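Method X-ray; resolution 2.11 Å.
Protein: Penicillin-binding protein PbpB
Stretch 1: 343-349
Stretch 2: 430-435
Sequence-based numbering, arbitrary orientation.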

# COMPACT_ATOMS: atom_id res chain seq x y z
N ASP A 343 -15.44 14.71 3.16
CA ASP A 343 -14.64 14.98 4.35
C ASP A 343 -13.89 13.73 4.78
O ASP A 343 -12.73 13.80 5.20
CB ASP A 343 -15.51 15.50 5.49
CG ASP A 343 -14.69 15.93 6.70
OD1 ASP A 343 -13.99 16.95 6.59
OD2 ASP A 343 -14.75 15.26 7.75
N MET A 344 -14.53 12.56 4.66
CA MET A 344 -13.88 11.32 5.07
C MET A 344 -12.73 10.97 4.14
O MET A 344 -11.66 10.55 4.61
CB MET A 344 -14.93 10.20 5.12
CG MET A 344 -14.41 8.88 5.61
SD MET A 344 -14.09 8.89 7.37
CE MET A 344 -15.76 8.80 8.00
N LEU A 345 -12.93 11.11 2.82
CA LEU A 345 -11.84 10.94 1.86
C LEU A 345 -10.61 11.72 2.27
O LEU A 345 -9.48 11.20 2.23
CB LEU A 345 -12.27 11.41 0.46
CG LEU A 345 -13.10 10.65 -0.54
CD1 LEU A 345 -13.36 11.52 -1.78
CD2 LEU A 345 -12.46 9.30 -0.95
N ARG A 346 -10.79 12.99 2.63
CA ARG A 346 -9.66 13.83 3.00
C ARG A 346 -9.02 13.36 4.29
O ARG A 346 -7.79 13.32 4.40
CB ARG A 346 -10.11 15.29 3.13
CG ARG A 346 -10.35 15.98 1.80
CD ARG A 346 -9.09 16.69 1.36
NE ARG A 346 -8.72 16.31 0.00
CZ ARG A 346 -7.59 16.67 -0.59
NH1 ARG A 346 -6.70 17.42 0.06
NH2 ARG A 346 -7.35 16.26 -1.83
N LYS A 347 -9.83 12.97 5.28
CA LYS A 347 -9.24 12.50 6.53
C LYS A 347 -8.42 11.23 6.30
O LYS A 347 -7.38 11.03 6.94
CB LYS A 347 -10.31 12.26 7.60
CG LYS A 347 -10.76 13.52 8.34
CD LYS A 347 -11.58 13.21 9.59
CE LYS A 347 -12.68 12.17 9.31
NZ LYS A 347 -13.67 11.95 10.44
N PHE A 348 -8.87 10.37 5.39
CA PHE A 348 -8.12 9.17 5.05
C PHE A 348 -6.84 9.48 4.29
O PHE A 348 -6.09 8.54 3.99
CB PHE A 348 -8.99 8.21 4.23
CG PHE A 348 -9.76 7.21 5.06
CD1 PHE A 348 -9.10 6.20 5.76
CD2 PHE A 348 -11.15 7.26 5.13
CE1 PHE A 348 -9.82 5.26 6.52
CE2 PHE A 348 -11.88 6.33 5.88
CZ PHE A 348 -11.22 5.33 6.57
N GLY A 349 -6.59 10.74 3.92
CA GLY A 349 -5.32 11.17 3.36
C GLY A 349 -5.21 11.12 1.85
O GLY A 349 -4.10 11.29 1.32
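Stretch 2 430-435: DIRVVS

Stretch 2 meets the last turn of a helix that enters stretch 1 from earlier in the chain, running obliquely, broadly against the N-to-C direction of the helix. It arrives at D430, runs as a short strand through I431 and R432, and then leaves extended geometry at V433, whose phi/psi of -99/-51 puts a kink in the backbone exactly where the contact is tightest. V434 returns to an extended conformation (-140/169), and S435 takes the N-cap position of the next helix. The closest pair of CA atoms across the stretches is K347 CA and V433 CA, 5.6 Å apart, and the rest of the contact is arranged around that pair.

V433 gives up more surface than any other residue here. Its CA-to-CB bond points sideways to the helix, yet with chi1 at t the CG1 methyl lands in a pocket lined by M344, in the helix, and F348, four residues further on. CG1 lies 3.6 Å from the centroid of the F348 ring, only 8° off the ring normal, a CH-pi contact over the face; its nearest ring atom is F348 CE2 at 3.7 Å. The same methyl is 3.7 Å from M344 SD. F348 sends its CA-to-CB bond away from stretch 2, but the end of the side chain comes nearer and offers its face to the valine. M344, with chi2 and chi3 both p, likewise brings its end closer than its sideways CB would suggest, and its CE reaches V434 CG1 at 3.8 Å. One methyl of the beta-branched valine thus packs against both an aromatic face and a thioether, with the neighbouring valine extending the apolar patch.

K347 is the second anchor, and its CA-to-CB bond points toward stretch 2. Its aliphatic part follows the incoming backbone: K347 CD is 3.6 Å from R432 O, and K347 CB is 4.2 Å from V433 CG1. The amine then donates a short hydrogen bond, K347 NZ to V433 O at 2.6 Å, the one hydrogen bond between the stretches. The residue whose methyl fills the pocket therefore also has its carbonyl held by the helix. At the start of the strand, I431 adds a lighter touch, its CG2 4.0 Å from K347 O.

Each side also braces itself. The CA-to-CB bond of R432 points away from stretch 1, and its NH1 bonds to V434 O at 3.0 Å, bridging the kink. In stretch 1, G349 N bonds to R346 O at 2.9 Å within a Schellman motif; its positive phi would jam a CB against the preceding carbonyl, so the backbone itself calls for glycine.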

# COMPACT_ATOMS: atom_id res chain seq x y z
N ASP A 430 -0.69 12.18 14.75
CA ASP A 430 -1.92 11.41 14.63
C ASP A 430 -2.99 12.16 13.85
O ASP A 430 -3.09 13.39 13.92
CB ASP A 430 -2.50 11.10 16.02
CG ASP A 430 -1.76 9.99 16.74
OD1 ASP A 430 -0.84 9.37 16.17
OD2 ASP A 430 -2.11 9.74 17.91
N ILE A 431 -3.82 11.41 13.13
CA ILE A 431 -5.00 11.94 12.46
C ILE A 431 -6.17 11.02 12.77
O ILE A 431 -6.24 9.90 12.24
CB ILE A 431 -4.80 12.08 10.95
CG1 ILE A 431 -3.54 12.90 10.66
CG2 ILE A 431 -6.05 12.71 10.32
CD1 ILE A 431 -3.04 12.77 9.27
N ARG A 432 -7.10 11.49 13.60
CA ARG A 432 -8.32 10.76 13.94
C ARG A 432 -9.26 10.77 12.74
O ARG A 432 -9.73 11.84 12.33
CB ARG A 432 -8.96 11.41 15.17
CG ARG A 432 -10.41 11.00 15.49
CD ARG A 432 -10.52 9.58 16.02
NE ARG A 432 -9.71 9.34 17.21
CZ ARG A 432 -9.51 8.14 17.73
NH1 ARG A 432 -10.06 7.06 17.15
NH2 ARG A 432 -8.75 7.98 18.80
N VAL A 433 -9.52 9.60 12.17
CA VAL A 433 -10.41 9.45 11.02
C VAL A 433 -11.80 9.00 11.45
O VAL A 433 -12.81 9.56 11.03
CB VAL A 433 -9.81 8.47 9.99
CG1 VAL A 433 -10.76 8.31 8.80
CG2 VAL A 433 -8.41 8.90 9.54
N VAL A 434 -11.87 7.94 12.24
CA VAL A 434 -13.11 7.44 12.83
C VAL A 434 -12.79 7.02 14.25
O VAL A 434 -11.63 6.91 14.64
CB VAL A 434 -13.70 6.25 12.04
CG1 VAL A 434 -14.07 6.66 10.63
CG2 VAL A 434 -12.71 5.07 12.05
N SER A 435 -13.84 6.74 15.03
CA SER A 435 -13.62 6.33 16.41
C SER A 435 -13.01 4.93 16.46
O SER A 435 -13.03 4.17 15.48
CB SER A 435 -14.92 6.35 17.22
OG SER A 435 -15.80 5.29 16.83